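Local coordinates for hypothetical Thioesterase Protein SP_1851 (Streptococcus pneumoniae serotype 4, PDB 4XY5) that is a hypothetical thioesterase of the hotdog fold, related to PaaI, and probably hydrolyses acyl thioesters, at residues E16-E21 against V28-K33; S74-L79 against N115-T120; L84-T89 against I108-G113. The protein carries 1 engineered substitution. All blocks are in the same frame, centred on the assembly; numbering follows the deposited sequence.

Contact 1 (E16-E21 against V28-K33)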
# COMPACT_ATOMS: atom_id res chain seq x y z
N GLU A 16 11.25 -12.19 -20.52
CA GLU A 16 11.60 -13.00 -21.68
C GLU A 16 12.88 -12.46 -22.31
O GLU A 16 13.61 -13.19 -22.99
CB GLU A 16 10.45 -13.01 -22.69
CG GLU A 16 9.22 -13.72 -22.13
CD GLU A 16 8.19 -14.07 -23.19
OE1 GLU A 16 7.31 -14.89 -22.88
OE2 GLU A 16 8.25 -13.52 -24.31
N ASN A 17 13.14 -11.18 -22.07
CA ASN A 17 14.41 -10.54 -22.41
C ASN A 17 14.74 -9.57 -21.29
O ASN A 17 13.83 -9.07 -20.64
CB ASN A 17 14.34 -9.80 -23.75
CG ASN A 17 13.45 -8.56 -23.69
OD1 ASN A 17 13.89 -7.47 -23.28
ND2 ASN A 17 12.19 -8.72 -24.10
N TYR A 18 16.03 -9.30 -21.08
CA TYR A 18 16.44 -8.27 -20.11
C TYR A 18 17.94 -8.04 -20.21
O TYR A 18 18.67 -8.87 -20.74
CB TYR A 18 16.06 -8.66 -18.67
CG TYR A 18 16.80 -9.86 -18.11
CD1 TYR A 18 18.01 -9.72 -17.43
CD2 TYR A 18 16.28 -11.15 -18.26
CE1 TYR A 18 18.69 -10.83 -16.93
CE2 TYR A 18 16.94 -12.26 -17.75
CZ TYR A 18 18.14 -12.09 -17.10
OH TYR A 18 18.79 -13.20 -16.60
N GLU A 19 18.38 -6.88 -19.72
CA GLU A 19 19.79 -6.56 -19.58
C GLU A 19 20.02 -6.02 -18.18
O GLU A 19 19.37 -5.05 -17.80
CB GLU A 19 20.21 -5.51 -20.61
CG GLU A 19 20.05 -5.94 -22.06
CD GLU A 19 21.15 -6.88 -22.50
OE1 GLU A 19 22.15 -6.99 -21.76
OE2 GLU A 19 21.01 -7.51 -23.57
N ILE A 20 20.91 -6.64 -17.42
CA ILE A 20 21.30 -6.08 -16.12
C ILE A 20 22.44 -5.08 -16.34
O ILE A 20 23.56 -5.47 -16.67
CB ILE A 20 21.76 -7.16 -15.12
CG1 ILE A 20 20.70 -8.25 -14.98
CG2 ILE A 20 22.05 -6.54 -13.76
CD1 ILE A 20 21.11 -9.36 -14.04
N GLU A 21 22.13 -3.80 -16.18
CA GLU A 21 23.12 -2.75 -16.40
C GLU A 21 23.94 -2.48 -15.15
O GLU A 21 25.12 -2.12 -15.23
CB GLU A 21 22.44 -1.46 -16.84
CG GLU A 21 21.82 -1.55 -18.21
CD GLU A 21 21.41 -0.20 -18.75
OE1 GLU A 21 21.42 0.78 -17.97
OE2 GLU A 21 21.08 -0.13 -19.95
N VAL A 28 20.28 -1.22 -8.21
CA VAL A 28 20.13 -2.11 -9.34
C VAL A 28 19.46 -1.36 -10.48
O VAL A 28 18.54 -0.59 -10.26
CB VAL A 28 19.28 -3.35 -8.95
CG1 VAL A 28 18.88 -4.14 -10.19
CG2 VAL A 28 20.04 -4.22 -7.95
N VAL A 29 19.96 -1.56 -11.70
CA VAL A 29 19.31 -1.05 -12.90
C VAL A 29 19.22 -2.18 -13.94
O VAL A 29 20.25 -2.75 -14.32
CB VAL A 29 20.07 0.15 -13.51
CG1 VAL A 29 19.41 0.58 -14.82
CG2 VAL A 29 20.13 1.31 -12.53
N VAL A 30 18.01 -2.47 -14.40
CA VAL A 30 17.77 -3.52 -15.39
C VAL A 30 16.89 -2.96 -16.49
O VAL A 30 15.94 -2.23 -16.20
CB VAL A 30 17.09 -4.77 -14.76
CG1 VAL A 30 16.73 -5.80 -15.84
CG2 VAL A 30 17.98 -5.38 -13.69
N THR A 31 17.18 -3.28 -17.75
CA THR A 31 16.33 -2.85 -18.85
C THR A 31 15.63 -4.05 -19.49
O THR A 31 16.10 -5.19 -19.39
CB THR A 31 17.11 -2.06 -19.91
OG1 THR A 31 18.09 -2.91 -20.52
CG2 THR A 31 17.79 -0.85 -19.29
N THR A 32 14.49 -3.81 -20.11
CA THR A 32 13.73 -4.88 -20.74
C THR A 32 12.81 -4.28 -21.80
O THR A 32 12.38 -3.14 -21.68
CB THR A 32 12.89 -5.69 -19.71
OG1 THR A 32 12.34 -6.84 -20.35
CG2 THR A 32 11.76 -4.86 -19.10
N LYS A 33 12.53 -5.06 -22.84
CA LYS A 33 11.66 -4.58 -23.91
C LYS A 33 10.28 -5.20 -23.79
O LYS A 33 10.17 -6.41 -23.66
CB LYS A 33 12.24 -4.91 -25.29
CG LYS A 33 11.49 -4.18 -26.41
CD LYS A 33 12.07 -4.49 -27.77
CE LYS A 33 11.86 -5.94 -28.12
NZ LYS A 33 12.33 -6.23 -29.51

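Contact 2 (S74-L79 against N115-T120)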
# COMPACT_ATOMS: atom_id res chain seq x y z
N SER A 74 3.96 -5.21 -0.62
CA SER A 74 4.38 -4.26 -1.63
C SER A 74 3.23 -3.35 -2.02
O SER A 74 2.08 -3.77 -2.03
CB SER A 74 4.91 -4.97 -2.86
OG SER A 74 5.34 -4.01 -3.81
N SER A 75 3.56 -2.10 -2.33
CA SER A 75 2.58 -1.16 -2.87
C SER A 75 3.07 -0.58 -4.20
O SER A 75 4.24 -0.26 -4.33
CB SER A 75 2.30 -0.06 -1.85
OG SER A 75 1.65 -0.64 -0.74
N ILE A 76 2.20 -0.49 -5.20
CA ILE A 76 2.64 0.02 -6.50
C ILE A 76 1.63 1.03 -7.01
O ILE A 76 0.43 0.87 -6.80
CB ILE A 76 2.82 -1.14 -7.54
CG1 ILE A 76 3.22 -0.59 -8.91
CG2 ILE A 76 1.54 -1.97 -7.63
CD1 ILE A 76 3.79 -1.69 -9.86
N ASN A 77 2.14 2.10 -7.63
CA ASN A 77 1.32 3.12 -8.30
C ASN A 77 1.61 3.10 -9.78
O ASN A 77 2.77 3.16 -10.18
CB ASN A 77 1.63 4.51 -7.77
CG ASN A 77 1.05 4.75 -6.40
OD1 ASN A 77 1.66 4.40 -5.39
ND2 ASN A 77 -0.13 5.35 -6.35
N TYR A 78 0.55 3.06 -10.58
CA TYR A 78 0.68 3.08 -12.02
C TYR A 78 0.42 4.48 -12.58
O TYR A 78 -0.63 5.07 -12.33
CB TYR A 78 -0.27 2.06 -12.63
CG TYR A 78 -0.01 0.64 -12.16
CD1 TYR A 78 0.96 -0.15 -12.77
CD2 TYR A 78 -0.74 0.09 -11.10
CE1 TYR A 78 1.19 -1.45 -12.34
CE2 TYR A 78 -0.51 -1.23 -10.66
CZ TYR A 78 0.46 -1.98 -11.29
OH TYR A 78 0.70 -3.29 -10.88
N LEU A 79 1.39 4.99 -13.32
CA LEU A 79 1.41 6.41 -13.70
C LEU A 79 1.11 6.65 -15.17
O LEU A 79 0.44 7.61 -15.55
CB LEU A 79 2.77 7.01 -13.36
CG LEU A 79 3.23 6.77 -11.92
CD1 LEU A 79 4.51 7.50 -11.65
CD2 LEU A 79 2.15 7.21 -10.96
N ASN A 115 7.86 8.59 -16.61
CA ASN A 115 7.57 7.69 -15.49
C ASN A 115 6.42 6.74 -15.78
O ASN A 115 5.31 7.17 -16.07
CB ASN A 115 7.25 8.50 -14.23
CG ASN A 115 8.45 9.22 -13.68
OD1 ASN A 115 9.59 8.78 -13.85
ND2 ASN A 115 8.21 10.34 -13.01
N VAL A 116 6.67 5.43 -15.69
CA VAL A 116 5.62 4.43 -15.94
C VAL A 116 4.95 3.95 -14.64
O VAL A 116 3.71 3.94 -14.53
CB VAL A 116 6.20 3.24 -16.71
CG1 VAL A 116 5.15 2.16 -16.93
CG2 VAL A 116 6.74 3.71 -18.05
N CYS A 117 5.74 3.54 -13.65
CA CYS A 117 5.16 3.12 -12.37
C CYS A 117 6.23 3.20 -11.28
O CYS A 117 7.41 3.29 -11.58
CB CYS A 117 4.58 1.70 -12.48
SG CYS A 117 5.81 0.41 -12.79
N LYS A 118 5.79 3.22 -10.02
CA LYS A 118 6.68 3.33 -8.86
C LYS A 118 6.18 2.36 -7.81
O LYS A 118 4.98 2.27 -7.58
CB LYS A 118 6.69 4.76 -8.29
CG LYS A 118 6.79 5.87 -9.32
CD LYS A 118 8.09 5.80 -10.08
CE LYS A 118 8.01 6.59 -11.37
NZ LYS A 118 9.06 6.21 -12.32
N ALA A 119 7.07 1.62 -7.16
CA ALA A 119 6.62 0.66 -6.16
C ALA A 119 7.53 0.69 -4.96
O ALA A 119 8.68 1.09 -5.06
CB ALA A 119 6.56 -0.74 -6.75
N THR A 120 7.01 0.26 -3.81
CA THR A 120 7.83 0.17 -2.61
C THR A 120 7.64 -1.22 -2.05
O THR A 120 6.51 -1.69 -1.89
CB THR A 120 7.45 1.25 -1.58
OG1 THR A 120 7.74 2.53 -2.13
CG2 THR A 120 8.22 1.07 -0.29

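Contact 3 (L84-T89 against I108-G113)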
# COMPACT_ATOMS: atom_id res chain seq x y z
N LEU A 84 3.79 -1.77 -26.34
CA LEU A 84 4.62 -2.68 -27.12
C LEU A 84 5.87 -1.96 -27.65
O LEU A 84 5.77 -0.84 -28.14
CB LEU A 84 3.81 -3.29 -28.27
CG LEU A 84 4.54 -4.35 -29.10
CD1 LEU A 84 4.84 -5.58 -28.25
CD2 LEU A 84 3.75 -4.72 -30.34
N ASP A 85 7.02 -2.61 -27.49
CA ASP A 85 8.33 -2.15 -27.97
C ASP A 85 8.96 -1.03 -27.12
O ASP A 85 10.08 -0.61 -27.40
CB ASP A 85 8.26 -1.70 -29.44
CG ASP A 85 8.12 -2.88 -30.41
OD1 ASP A 85 7.30 -2.80 -31.35
OD2 ASP A 85 8.85 -3.89 -30.26
N ASP A 86 8.26 -0.56 -26.08
CA ASP A 86 8.90 0.33 -25.11
C ASP A 86 10.12 -0.38 -24.54
O ASP A 86 10.11 -1.59 -24.35
CB ASP A 86 7.97 0.70 -23.94
CG ASP A 86 7.00 1.81 -24.28
OD1 ASP A 86 7.10 2.41 -25.38
OD2 ASP A 86 6.12 2.09 -23.43
N VAL A 87 11.19 0.38 -24.28
CA VAL A 87 12.27 -0.14 -23.46
C VAL A 87 12.07 0.45 -22.07
O VAL A 87 12.01 1.67 -21.91
CB VAL A 87 13.65 0.23 -24.02
CG1 VAL A 87 14.76 -0.21 -23.06
CG2 VAL A 87 13.82 -0.40 -25.39
N LEU A 88 11.91 -0.43 -21.09
CA LEU A 88 11.67 -0.02 -19.72
C LEU A 88 12.94 -0.13 -18.90
O LEU A 88 13.60 -1.17 -18.90
CB LEU A 88 10.57 -0.87 -19.08
CG LEU A 88 9.24 -0.87 -19.82
CD1 LEU A 88 8.18 -1.68 -19.05
CD2 LEU A 88 8.78 0.56 -20.04
N THR A 89 13.27 0.95 -18.20
CA THR A 89 14.40 0.93 -17.29
C THR A 89 13.86 0.84 -15.87
O THR A 89 13.12 1.70 -15.43
CB THR A 89 15.26 2.19 -17.44
OG1 THR A 89 15.74 2.27 -18.79
CG2 THR A 89 16.46 2.13 -16.48
N ILE A 108 10.05 2.64 -12.58
CA ILE A 108 10.21 2.29 -13.98
C ILE A 108 9.95 3.50 -14.87
O ILE A 108 8.95 4.21 -14.71
CB ILE A 108 9.28 1.13 -14.40
CG1 ILE A 108 9.59 -0.12 -13.58
CG2 ILE A 108 9.44 0.87 -15.90
CD1 ILE A 108 8.84 -1.41 -14.08
N THR A 109 10.89 3.74 -15.79
CA THR A 109 10.77 4.80 -16.79
C THR A 109 10.84 4.19 -18.19
O THR A 109 11.41 3.11 -18.37
CB THR A 109 11.89 5.85 -16.63
OG1 THR A 109 13.16 5.20 -16.67
CG2 THR A 109 11.74 6.57 -15.30
N ASN A 110 10.28 4.86 -19.19
CA ASN A 110 10.40 4.33 -20.55
C ASN A 110 11.56 5.01 -21.27
O ASN A 110 12.27 5.81 -20.68
CB ASN A 110 9.09 4.47 -21.34
CG ASN A 110 8.67 5.91 -21.56
OD1 ASN A 110 9.47 6.84 -21.42
ND2 ASN A 110 7.41 6.11 -21.93
N GLN A 111 11.73 4.68 -22.56
CA GLN A 111 12.89 5.13 -23.33
C GLN A 111 12.87 6.63 -23.58
O GLN A 111 13.86 7.20 -24.03
CB GLN A 111 12.98 4.37 -24.66
CG GLN A 111 11.88 4.68 -25.66
CD GLN A 111 10.57 3.98 -25.33
OE1 GLN A 111 10.55 3.04 -24.54
NE2 GLN A 111 9.48 4.45 -25.92
N GLU A 112 11.73 7.26 -23.28
CA GLU A 112 11.57 8.71 -23.39
C GLU A 112 11.74 9.39 -22.04
O GLU A 112 11.51 10.59 -21.90
CB GLU A 112 10.20 9.07 -23.97
CG GLU A 112 9.87 8.38 -25.29
CD GLU A 112 10.73 8.86 -26.43
OE1 GLU A 112 11.26 9.99 -26.35
OE2 GLU A 112 10.89 8.10 -27.41
N GLY A 113 12.13 8.61 -21.03
CA GLY A 113 12.34 9.14 -19.70
C GLY A 113 11.05 9.43 -18.95
O GLY A 113 11.07 10.06 -17.88
O HOH W 1 5.38 4.11 -21.97
O HOH W 2 13.63 4.20 -14.02

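Contact 1 (E16-E21 against V28-K33)
The carboxamide of N17 pairs with the backbone of K33 through both of its polar atoms, each bond in plane. K33 N donates to OD1 of N17 (2.8 Å), on a lone pair; in return ND2 of N17 reaches K33 O (3.1 Å), again on a lone pair and nearly straight at 169°. The first torsion of N17 (chi1 69°) sets CG between the backbone N and the carbonyl carbon, where CG lies 3.7 Å from K33 N. The Y18 ring is met obliquely by CG1 of V30, while F9 of the second subunit stacks on it and gives its backbone N to the Y18 hydroxyl. The carboxylate of E21 rests on methyls, with OE2 3.4 Å from CG2 of T31 and OE1 3.7 Å from CG1 of V29. T32 OG1 donates to N17 O (2.7 Å) from 36° above the carbonyl plane, next to the amide pair. E19 and T31 form a hydrogen-bonded pair through two backbone bonds, and E21 N continues the ladder to V29 O. I20 and V30 lie side by side, CG1 of I20 4.2 Å from CG2 of V30, on the face where V30 also packs on I57 of helix 47-64. The ladder is that of an antiparallel beta hairpin, strands 19-24 and 27-33, at one margin of the hotdog sheet within the chain.

Contact 2 (S74-L79 against N115-T120)
A methyl of L79, CD1, fits into the bend of the K118 arm, 3.6 Å from both CG and CE of K118, the two side chains crossing at about a right angle. K118 turns at chi2 (-63°), which sets CD to one side and leaves the hollow that CD1 enters; CB of N115 borders it at 3.9 Å from CD1 of L79. NZ of K118 is held by I108 O, with a weaker bond to OD1 of N115. L79 N donates to V116 O, holding the leucine backbone next to that strand.

The other face is built from small bumps against larger ones. A119 offers only CB, which touches CB of I76 at 3.8 Å. Next along, CD1 of I76 meets SG of C117 (4.1 Å), while CB of C117 abuts CD1 of Y78 (4.1 Å). I76 also covers one face of the Y78 ring, its CG1 3.9 Å above the plane and offset toward the rim. F51 of helix 47-64 packs against both I76 and Y78, and Y78 OH bonds to G47 O.

The strands run antiparallel: S75 with T120 and N77 with K118 are hydrogen-bonded pairs, I76 with A119 and Y78 with C117 non-hydrogen-bonded ones. At the far end T120 O takes two donors: S75 N in the carbonyl plane (3.0 Å) and S74 OG from 54° above it (3.2 Å). V116 and C117 together face I108, a classic beta bulge in strand 115-127. Along its other edge strand 68-78, through S74 to N77, forms an antiparallel ladder with a strand of the second subunit, so the sheet runs on across the interface, as in hotdog dimers.

Contact 3 (L84-T89 against I108-G113)
The side-chain amide of Q111 takes the place of a backbone partner at the start of strand 87-97: OE1 of Q111 accepts from V87 N at 2.7 Å, the donor standing 36° above the carbonyl plane. Its other end, NE2, donates to OD1 of D86 (3.2 Å) from 55° above the carboxylate plane, the two flat groups turned 49° apart. The bend of Q111 at chi2 carries CD back toward D86 and V87. OD2 of D86 accepts from K83 N and from a water, which accepts from ND2 of N110. This is the open end of the hairpin of strands 87-97 and 101-109 in the hotdog sheet, where the chain leaves strand 101-109 through a type I turn, N110 to G113. An Asx turn lies within it, OD1 of N110 accepting from E112 N (3.0 Å); the same oxygen accepts from R114 N. T89 and T109 form a hydrogen-bonded pair, and a second water lies 2.9 Å from both T89 O and OG1 of T109, donating to the former. On the helix side CB of L88 packs on CG2 of I108 (3.8 Å), and L53 of helix 47-64 touches both residues.

In the fold
All three contacts belong to one antiparallel sheet, in which contact 3 (strands 87-97 and 101-109) lies between contact 1 (19-24 and 27-33) and contact 2 (115-127 and 68-78). Centres of contacts 1 and 3 are about 11 Å apart, of 2 and 3 about 14 Å, of 1 and 2 about 18 Å. T32 O probably bonds to L88 N, and I108 O to V116 N, stitching neighbours together. Along the chain contact 1 closes first, and contact 3 is nested inside the loop that contact 2 closes. Helix 47-64 packs against all three. Contact 2 includes the outermost strand from which the sheet continues into the second subunit; contact 1 holds the other outermost strand of the chain.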